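Local coordinates for protein ARF-like GTPase (Chlamydomonas reinhardtii, PDB 4M9Q) that is a small G protein of the ADP-ribosylation factor family, built on the P-loop nucleotide-binding fold and modelled here with phosphoaminophosphonic acid-guanylate ester and a magnesium ion, at residues I7-L12 against T19-I24; E51-G56 against K66-E71. One frame throughout, in Å; residues are numbered along the deposited sequence.

Interaction 1: residues I7-L12 against T19-I24; sequences IALLGL and TLLNSI. With GNP (phosphoaminophosphonic acid-guanylate ester), chain D.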
ATOM      1  N   ILE A   7       6.979  -3.842  -1.037  1.00 33.75           N
ATOM      2  CA  ILE A   7       5.621  -3.394  -0.995  1.00 34.99           C
ATOM      3  C   ILE A   7       5.589  -1.905  -1.222  1.00 33.36           C
ATOM      4  O   ILE A   7       6.435  -1.195  -0.697  1.00 33.99           O
ATOM      5  CB  ILE A   7       5.053  -3.663   0.386  1.00 37.99           C
ATOM      6  CG1 ILE A   7       4.701  -5.112   0.540  1.00 39.60           C
ATOM      7  CG2 ILE A   7       3.780  -2.918   0.642  1.00 40.80           C
ATOM      8  CD1 ILE A   7       4.424  -5.368   2.014  1.00 44.60           C
ATOM      9  N   ALA A   8       4.620  -1.428  -2.001  1.00 32.40           N
ATOM     10  CA  ALA A   8       4.409   0.041  -2.168  1.00 32.08           C
ATOM     11  C   ALA A   8       3.234   0.410  -1.359  1.00 29.35           C
ATOM     12  O   ALA A   8       2.214  -0.239  -1.412  1.00 28.67           O
ATOM     13  CB  ALA A   8       4.147   0.409  -3.622  1.00 33.16           C
ATOM     14  N   LEU A   9       3.352   1.494  -0.610  0.50 30.11           N
ATOM     15  CA  LEU A   9       2.256   1.999   0.264  0.50 28.54           C
ATOM     16  C   LEU A   9       1.642   3.158  -0.495  0.50 29.23           C
ATOM     17  O   LEU A   9       2.276   4.195  -0.660  0.50 30.39           O
ATOM     18  CB  LEU A   9       2.878   2.445   1.581  0.50 28.24           C
ATOM     19  CG  LEU A   9       2.164   2.698   2.902  0.50 28.31           C
ATOM     20  CD1 LEU A   9       0.996   1.758   3.140  0.50 26.57           C
ATOM     21  CD2 LEU A   9       3.174   2.656   4.047  0.50 26.33           C
ATOM     22  N   LEU A  10       0.448   2.958  -1.025  1.00 28.62           N
ATOM     23  CA  LEU A  10      -0.159   3.906  -1.916  1.00 30.71           C
ATOM     24  C   LEU A  10      -1.500   4.343  -1.347  1.00 31.95           C
ATOM     25  O   LEU A  10      -1.960   3.811  -0.339  1.00 27.84           O
ATOM     26  CB  LEU A  10      -0.379   3.244  -3.278  1.00 33.89           C
ATOM     27  CG  LEU A  10       0.843   2.654  -4.008  1.00 33.01           C
ATOM     28  CD1 LEU A  10       0.355   2.076  -5.317  1.00 33.73           C
ATOM     29  CD2 LEU A  10       1.904   3.701  -4.206  1.00 30.45           C
ATOM     30  N   GLY A  11      -2.110   5.327  -2.004  1.00 34.08           N
ATOM     31  CA  GLY A  11      -3.364   5.935  -1.539  1.00 33.20           C
ATOM     32  C   GLY A  11      -3.286   7.444  -1.669  1.00 33.08           C
ATOM     33  O   GLY A  11      -2.214   7.980  -1.785  1.00 31.32           O
ATOM     34  N   LEU A  12      -4.426   8.123  -1.606  1.00 34.89           N
ATOM     35  CA  LEU A  12      -4.472   9.559  -1.873  1.00 36.52           C
ATOM     36  C   LEU A  12      -3.745  10.301  -0.761  1.00 37.11           C
ATOM     37  O   LEU A  12      -3.547   9.778   0.353  1.00 34.72           O
ATOM     38  CB  LEU A  12      -5.917  10.066  -1.918  1.00 36.75           C
ATOM     39  CG  LEU A  12      -6.883   9.513  -2.959  1.00 37.46           C
ATOM     40  CD1 LEU A  12      -8.243  10.193  -2.821  1.00 34.17           C
ATOM     41  CD2 LEU A  12      -6.344   9.631  -4.390  1.00 38.56           C
ATOM     42  N   THR A  19       1.747   7.944   8.422  1.00 36.42           N
ATOM     43  CA  THR A  19       1.420   7.644   9.824  1.00 35.83           C
ATOM     44  C   THR A  19       1.298   6.131  10.025  1.00 36.22           C
ATOM     45  O   THR A  19       1.721   5.574  11.013  1.00 35.33           O
ATOM     46  CB  THR A  19       0.123   8.340  10.232  1.00 35.92           C
ATOM     47  OG1 THR A  19       0.194   9.736   9.861  1.00 35.26           O
ATOM     48  CG2 THR A  19      -0.140   8.231  11.771  1.00 36.11           C
ATOM     49  N   LEU A  20       0.735   5.459   9.041  1.00 35.57           N
ATOM     50  CA  LEU A  20       0.560   4.024   9.121  1.00 34.49           C
ATOM     51  C   LEU A  20       1.914   3.330   9.087  1.00 35.06           C
ATOM     52  O   LEU A  20       2.220   2.457   9.886  1.00 35.47           O
ATOM     53  CB  LEU A  20      -0.340   3.563   7.998  1.00 34.17           C
ATOM     54  CG  LEU A  20      -0.752   2.105   8.085  1.00 35.45           C
ATOM     55  CD1 LEU A  20      -2.184   1.978   7.560  1.00 36.83           C
ATOM     56  CD2 LEU A  20       0.254   1.263   7.313  1.00 29.75           C
ATOM     57  N   LEU A  21       2.785   3.795   8.228  1.00 38.04           N
ATOM     58  CA  LEU A  21       4.117   3.235   8.197  1.00 37.32           C
ATOM     59  C   LEU A  21       4.852   3.402   9.499  1.00 40.27           C
ATOM     60  O   LEU A  21       5.435   2.452   9.981  1.00 46.37           O
ATOM     61  CB  LEU A  21       4.936   3.883   7.107  1.00 37.84           C
ATOM     62  CG  LEU A  21       6.255   3.150   6.896  1.00 40.43           C
ATOM     63  CD1 LEU A  21       5.951   1.641   6.808  1.00 39.09           C
ATOM     64  CD2 LEU A  21       6.995   3.692   5.689  1.00 37.84           C
ATOM     65  N   ASN A  22       4.854   4.610  10.059  1.00 41.60           N
ATOM     66  CA  ASN A  22       5.402   4.837  11.382  1.00 41.89           C
ATOM     67  C   ASN A  22       4.799   3.877  12.386  1.00 42.45           C
ATOM     68  O   ASN A  22       5.520   3.175  13.059  1.00 45.15           O
ATOM     69  CB  ASN A  22       5.205   6.293  11.869  1.00 44.70           C
ATOM     70  CG  ASN A  22       5.996   7.306  11.035  1.00 47.95           C
ATOM     71  OD1 ASN A  22       6.982   6.956  10.345  1.00 50.78           O
ATOM     72  ND2 ASN A  22       5.557   8.555  11.059  1.00 48.11           N
ATOM     73  N   SER A  23       3.483   3.793  12.463  1.00 41.76           N
ATOM     74  CA  SER A  23       2.844   2.986  13.500  1.00 44.29           C
ATOM     75  C   SER A  23       3.113   1.511  13.333  1.00 45.26           C
ATOM     76  O   SER A  23       3.114   0.764  14.295  1.00 43.66           O
ATOM     77  CB  SER A  23       1.339   3.241  13.505  1.00 45.07           C
ATOM     78  OG  SER A  23       1.096   4.560  13.998  1.00 46.19           O
ATOM     79  N   ILE A  24       3.327   1.083  12.101  1.00 46.27           N
ATOM     80  CA  ILE A  24       3.575  -0.332  11.849  1.00 48.92           C
ATOM     81  C   ILE A  24       4.970  -0.724  12.319  1.00 51.93           C
ATOM     82  O   ILE A  24       5.179  -1.875  12.717  1.00 53.67           O
ATOM     83  CB  ILE A  24       3.321  -0.691  10.384  1.00 45.05           C
ATOM     84  CG1 ILE A  24       2.624  -2.007  10.251  1.00 48.45           C
ATOM     85  CG2 ILE A  24       4.585  -0.735   9.590  1.00 47.04           C
ATOM     86  CD1 ILE A  24       1.942  -2.110   8.904  1.00 49.98           C
TER
HETATM   87  PG  GNP D 301       0.733  12.222   1.713  1.00 34.29           P
HETATM   88  O1G GNP D 301       2.208  12.030   2.354  1.00 36.53           O
HETATM   89  O2G GNP D 301       0.366  11.037   0.754  1.00 36.00           O
HETATM   90  O3G GNP D 301       0.693  13.633   1.096  1.00 40.23           O
HETATM   91  N3B GNP D 301      -0.374  12.045   2.990  1.00 32.68           N
HETATM   92  PB  GNP D 301      -0.255  10.659   3.950  1.00 29.89           P
HETATM   93  O1B GNP D 301       1.271  10.170   4.152  1.00 29.23           O
HETATM   94  O2B GNP D 301      -1.130   9.623   3.302  1.00 29.08           O
HETATM   95  O3A GNP D 301      -0.935  11.166   5.293  1.00 32.94           O
HETATM   96  PA  GNP D 301      -0.293  11.255   6.745  1.00 34.67           P
HETATM   97  O1A GNP D 301       0.652  12.381   6.579  1.00 37.88           O
HETATM   98  O2A GNP D 301       0.139   9.884   7.132  1.00 31.68           O
HETATM   99  O5' GNP D 301      -1.607  11.669   7.553  1.00 34.61           O
HETATM  100  C5' GNP D 301      -2.418  12.768   7.072  1.00 36.04           C
HETATM  101  C4' GNP D 301      -3.162  13.447   8.252  1.00 36.68           C
HETATM  102  O4' GNP D 301      -4.046  12.456   8.797  1.00 35.44           O
HETATM  103  C3' GNP D 301      -2.271  13.793   9.436  1.00 37.61           C
HETATM  104  O3' GNP D 301      -2.841  14.791  10.281  1.00 42.29           O
HETATM  105  C2' GNP D 301      -2.310  12.568  10.284  1.00 36.14           C
HETATM  106  O2' GNP D 301      -2.045  12.778  11.640  1.00 36.51           O
HETATM  107  C1' GNP D 301      -3.754  12.194  10.157  1.00 35.78           C
HETATM  108  N9  GNP D 301      -4.089  10.803  10.474  1.00 35.21           N
HETATM  109  C8  GNP D 301      -3.451   9.736   9.997  1.00 34.66           C
HETATM  110  N7  GNP D 301      -4.039   8.608  10.419  1.00 33.64           N
HETATM  111  C5  GNP D 301      -5.064   8.957  11.202  1.00 34.83           C
HETATM  112  C6  GNP D 301      -6.063   8.201  11.976  1.00 35.37           C
HETATM  113  O6  GNP D 301      -6.069   6.956  12.002  1.00 34.49           O
HETATM  114  N1  GNP D 301      -6.967   8.898  12.632  1.00 39.16           N
HETATM  115  C2  GNP D 301      -6.998  10.267  12.626  1.00 39.52           C
HETATM  116  N2  GNP D 301      -7.955  10.854  13.348  1.00 40.67           N
HETATM  117  N3  GNP D 301      -6.113  11.039  11.942  1.00 39.10           N
HETATM  118  C4  GNP D 301      -5.107  10.415  11.242  1.00 36.66           C
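Leu9, Leu20 and Leu21 meet without any flat protein group between the two segments; the flat group beside them is the guanine base of GNP. Thr19 approaches it with its methyl, CG2 lying 4.0 Å from C8 and nearly as close to N7, on one side of the base and above the ring plane, displaced beyond the C8-N7 side. The rest of Thr19 serves the phosphates. Its backbone N donates to O2A of GNP (2.8 Å, 160°), and its OG1 donates to the same oxygen at 2.7 Å. The torsion that makes this possible places OG1 beside the backbone N (chi1 -50°), while the methyl is left to face the base. Two donors from one residue thus grip a single alpha-phosphate oxygen.

Strand 3-10, the loop after it and helix 17-24 form the strand-loop-helix unit that carries the P-loop, consistent with a Walker A motif: the carbonyl of Gly11 accepts from Lys17 NZ, and helix 17-24 starts under the phosphates. The backbone N of Gly16 and of Thr18 and the NZ of Lys17 also bind GNP, so the amides at the helix start, together with the positive end of the helix, would tend to stabilise the phosphate charge. Thr18, one residue earlier, belongs to the magnesium site.

Behind this polar end, between the two segments, the contact is made by leucines. Leu9, modelled in two conformers of which one is described, extends its CG anti to the backbone N (chi1 -163°) toward the helix. Its CD2 lies 3.7 Å from Leu21 CB and 4.0 Å from Leu21 CD1, the two side chains running obliquely past each other, whereas its CD1 stands farther off, 4.3 Å from Leu20 CD2.

Interaction 2: residues E51-G56 against K66-E71; sequences EVFDLG and KKYLAE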
ATOM      1  N   GLU A  51      10.577  -4.694   2.426  1.00 39.93           N
ATOM      2  CA  GLU A  51      10.896  -3.346   2.059  1.00 40.90           C
ATOM      3  C   GLU A  51       9.606  -2.588   1.728  1.00 39.01           C
ATOM      4  O   GLU A  51       8.870  -2.993   0.810  1.00 34.90           O
ATOM      5  CB  GLU A  51      11.788  -3.392   0.859  1.00 47.22           C
ATOM      6  CG  GLU A  51      12.570  -2.112   0.610  1.00 56.16           C
ATOM      7  CD  GLU A  51      13.582  -2.257  -0.558  1.00 70.41           C
ATOM      8  OE1 GLU A  51      13.288  -2.896  -1.621  1.00 74.41           O
ATOM      9  OE2 GLU A  51      14.706  -1.733  -0.410  1.00 79.82           O
ATOM     10  N   VAL A  52       9.326  -1.519   2.483  1.00 35.59           N
ATOM     11  CA  VAL A  52       8.144  -0.714   2.256  1.00 35.77           C
ATOM     12  C   VAL A  52       8.456   0.673   1.705  1.00 35.49           C
ATOM     13  O   VAL A  52       9.175   1.421   2.303  1.00 37.84           O
ATOM     14  CB  VAL A  52       7.340  -0.528   3.542  1.00 35.68           C
ATOM     15  CG1 VAL A  52       5.990   0.071   3.224  1.00 32.89           C
ATOM     16  CG2 VAL A  52       7.173  -1.863   4.234  1.00 36.91           C
ATOM     17  N   PHE A  53       7.903   1.001   0.552  1.00 36.73           N
ATOM     18  CA  PHE A  53       8.040   2.330  -0.048  1.00 36.18           C
ATOM     19  C   PHE A  53       6.756   3.161   0.186  1.00 33.77           C
ATOM     20  O   PHE A  53       5.706   2.843  -0.328  1.00 32.77           O
ATOM     21  CB  PHE A  53       8.311   2.178  -1.515  1.00 37.25           C
ATOM     22  CG  PHE A  53       9.686   1.658  -1.816  1.00 43.45           C
ATOM     23  CD1 PHE A  53       9.879   0.362  -2.291  1.00 43.01           C
ATOM     24  CD2 PHE A  53      10.803   2.482  -1.656  1.00 48.10           C
ATOM     25  CE1 PHE A  53      11.139  -0.089  -2.606  1.00 46.04           C
ATOM     26  CE2 PHE A  53      12.091   2.000  -1.939  1.00 49.41           C
ATOM     27  CZ  PHE A  53      12.256   0.706  -2.414  1.00 46.21           C
ATOM     28  N   ASP A  54       6.866   4.196   0.997  1.00 32.41           N
ATOM     29  CA  ASP A  54       5.759   5.077   1.283  1.00 33.01           C
ATOM     30  C   ASP A  54       5.827   6.254   0.310  1.00 33.84           C
ATOM     31  O   ASP A  54       6.669   7.109   0.442  1.00 37.71           O
ATOM     32  CB  ASP A  54       5.851   5.518   2.742  1.00 34.46           C
ATOM     33  CG  ASP A  54       4.996   6.747   3.055  1.00 37.03           C
ATOM     34  OD1 ASP A  54       3.940   6.960   2.413  1.00 37.65           O
ATOM     35  OD2 ASP A  54       5.379   7.513   3.966  1.00 41.22           O
ATOM     36  N   LEU A  55       4.981   6.260  -0.702  1.00 33.94           N
ATOM     37  CA  LEU A  55       5.023   7.262  -1.740  1.00 38.10           C
ATOM     38  C   LEU A  55       4.033   8.358  -1.431  1.00 38.50           C
ATOM     39  O   LEU A  55       2.953   8.089  -0.915  1.00 40.66           O
ATOM     40  CB  LEU A  55       4.642   6.632  -3.069  1.00 41.11           C
ATOM     41  CG  LEU A  55       5.742   5.885  -3.821  1.00 46.33           C
ATOM     42  CD1 LEU A  55       6.941   5.511  -2.936  1.00 48.96           C
ATOM     43  CD2 LEU A  55       5.191   4.677  -4.547  1.00 43.10           C
ATOM     44  N   GLY A  56       4.362   9.585  -1.785  1.00 39.68           N
ATOM     45  CA  GLY A  56       3.411  10.682  -1.629  1.00 40.38           C
ATOM     46  C   GLY A  56       2.179  10.454  -2.466  1.00 39.97           C
ATOM     47  O   GLY A  56       2.283   9.876  -3.548  1.00 41.49           O
ATOM     48  N   LYS A  66       3.717   4.639 -10.795  1.00 49.38           N
ATOM     49  CA  LYS A  66       3.940   3.605 -11.795  1.00 53.04           C
ATOM     50  C   LYS A  66       5.389   3.212 -11.953  1.00 52.56           C
ATOM     51  O   LYS A  66       5.688   2.136 -12.460  1.00 52.97           O
ATOM     52  CB  LYS A  66       3.261   3.870 -13.151  1.00 61.19           C
ATOM     53  CG  LYS A  66       2.972   5.300 -13.565  1.00 68.29           C
ATOM     54  CD  LYS A  66       4.137   5.926 -14.284  1.00 73.45           C
ATOM     55  CE  LYS A  66       3.713   6.657 -15.542  1.00 79.75           C
ATOM     56  NZ  LYS A  66       4.951   7.298 -16.099  1.00 84.55           N
ATOM     57  N   LYS A  67       6.299   4.048 -11.484  1.00 53.38           N
ATOM     58  CA  LYS A  67       7.732   3.742 -11.621  1.00 55.18           C
ATOM     59  C   LYS A  67       8.170   2.652 -10.646  1.00 53.01           C
ATOM     60  O   LYS A  67       9.263   2.114 -10.791  1.00 55.48           O
ATOM     61  CB  LYS A  67       8.585   5.003 -11.452  1.00 54.45           C
ATOM     62  CG  LYS A  67       8.066   6.136 -12.303  1.00 56.89           C
ATOM     63  CD  LYS A  67       9.199   7.007 -12.785  1.00 62.15           C
ATOM     64  CE  LYS A  67       8.779   7.895 -13.950  1.00 64.53           C
ATOM     65  NZ  LYS A  67       9.923   7.963 -14.883  1.00 69.27           N
ATOM     66  N   TYR A  68       7.295   2.311  -9.701  1.00 48.30           N
ATOM     67  CA  TYR A  68       7.576   1.300  -8.703  1.00 45.67           C
ATOM     68  C   TYR A  68       6.844  -0.005  -8.933  1.00 43.91           C
ATOM     69  O   TYR A  68       7.127  -1.002  -8.223  1.00 44.29           O
ATOM     70  CB  TYR A  68       7.177   1.807  -7.314  1.00 44.80           C
ATOM     71  CG  TYR A  68       8.109   2.832  -6.757  1.00 49.11           C
ATOM     72  CD1 TYR A  68       9.081   2.470  -5.827  1.00 50.72           C
ATOM     73  CD2 TYR A  68       8.043   4.159  -7.169  1.00 52.60           C
ATOM     74  CE1 TYR A  68       9.955   3.403  -5.310  1.00 52.21           C
ATOM     75  CE2 TYR A  68       8.926   5.105  -6.668  1.00 54.68           C
ATOM     76  CZ  TYR A  68       9.872   4.716  -5.730  1.00 54.73           C
ATOM     77  OH  TYR A  68      10.742   5.630  -5.190  1.00 56.49           O
ATOM     78  N   LEU A  69       5.877  -0.037  -9.840  1.00 42.57           N
ATOM     79  CA  LEU A  69       4.945  -1.169  -9.797  1.00 43.71           C
ATOM     80  C   LEU A  69       5.580  -2.441 -10.302  1.00 47.49           C
ATOM     81  O   LEU A  69       5.117  -3.541  -9.968  1.00 49.25           O
ATOM     82  CB  LEU A  69       3.654  -0.862 -10.518  1.00 43.31           C
ATOM     83  CG  LEU A  69       2.893   0.311  -9.883  1.00 42.21           C
ATOM     84  CD1 LEU A  69       1.686   0.667 -10.749  1.00 43.41           C
ATOM     85  CD2 LEU A  69       2.482   0.007  -8.435  1.00 37.88           C
ATOM     86  N   ALA A  70       6.675  -2.294 -11.049  1.00 50.81           N
ATOM     87  CA  ALA A  70       7.422  -3.441 -11.587  1.00 54.64           C
ATOM     88  C   ALA A  70       8.251  -4.119 -10.527  1.00 54.44           C
ATOM     89  O   ALA A  70       8.460  -5.332 -10.586  1.00 55.03           O
ATOM     90  CB  ALA A  70       8.323  -3.013 -12.751  1.00 58.10           C
ATOM     91  N   GLU A  71       8.736  -3.354  -9.553  1.00 53.26           N
ATOM     92  CA  GLU A  71       9.606  -3.929  -8.515  1.00 49.90           C
ATOM     93  C   GLU A  71       8.865  -4.343  -7.225  1.00 44.42           C
ATOM     94  O   GLU A  71       9.484  -4.734  -6.263  1.00 43.56           O
ATOM     95  CB  GLU A  71      10.746  -2.976  -8.193  1.00 53.20           C
ATOM     96  CG  GLU A  71      10.326  -1.714  -7.479  1.00 54.91           C
ATOM     97  CD  GLU A  71      11.416  -0.673  -7.502  1.00 62.16           C
ATOM     98  OE1 GLU A  71      11.353   0.266  -8.353  1.00 69.18           O
ATOM     99  OE2 GLU A  71      12.348  -0.821  -6.670  1.00 66.03           O
TER
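Tyr68 reaches from the segment 66-71 back to the strand and lays its ring against Phe53 and Leu55, which are two residues apart and point the same way, with Leu55 over a face and Phe53 oblique to it. All three use the same first torsion, with CG beside the backbone N and anti to the carbonyl carbon (chi1 -74° in Tyr68). Tyr68 CE1 comes over a face of the Phe53 ring, displaced toward the rim, 3.9 Å from Phe53 CD2. The two planes meet at 55° with centroids 5.3 Å apart, an oblique aromatic pair that is neither a stack nor a T-shape.

Leu55 covers a face of the tyrosine. Both of its methyls take part: CD1 sits 4.3 Å from the centroid of the Tyr68 ring, 15° off its normal, in a CH-pi contact, and CD2 lies 3.9 Å from Tyr68 CD2.

Glu71 adds a lighter touch at the margin. Its backbone N bonds to the carbonyl O of Tyr68 at 3.1 Å, which turns the backbone; the torsions of the Glu71 side chain then carry the carboxylate to the phenylalanine, where OE2 is 4.3 Å from Phe53 CE1.

The strand end carries a DxxG sequence, as in small G proteins, and the loop that follows probably corresponds to switch II. Gly56 touches GNP, and its carbonyl accepts a bond from Trp65 NE1, while Asp54 OD2 on the reverse side of the strand bonds Thr18 OG1 of the magnesium site.

Between the segments the contact is thus mainly apolar and aromatic, with one carboxylate at its margin, made by dispersion and ring-face attraction with little directional demand. Glu71 OE2 and Glu51 OE1 lie 5.5 Å apart, and their like charges would be expected to disfavour a closer approach at this margin.

Overall arrangement
Interactions 1 and 2 follow one another along the chain, the first closing before the second opens, and their centres lie 11 Å apart. They share one mixed sheet, in which strands 3-10 and 48-55 are parallel neighbours. Probable backbone hydrogen bonds tie them, Leu9 N to Phe53 O at 2.7 Å and Ile7 N to Glu51 O at 2.8 Å. Helix 17-24 packs on one side of this pair and the segment 66-71 on the other, so Leu21 reaches Asp54 while Leu10 meets Leu55. The example illustrates how a P-loop protein places phosphate-binding loop and switch-like region at the ends of adjacent strands, both beside one nucleotide.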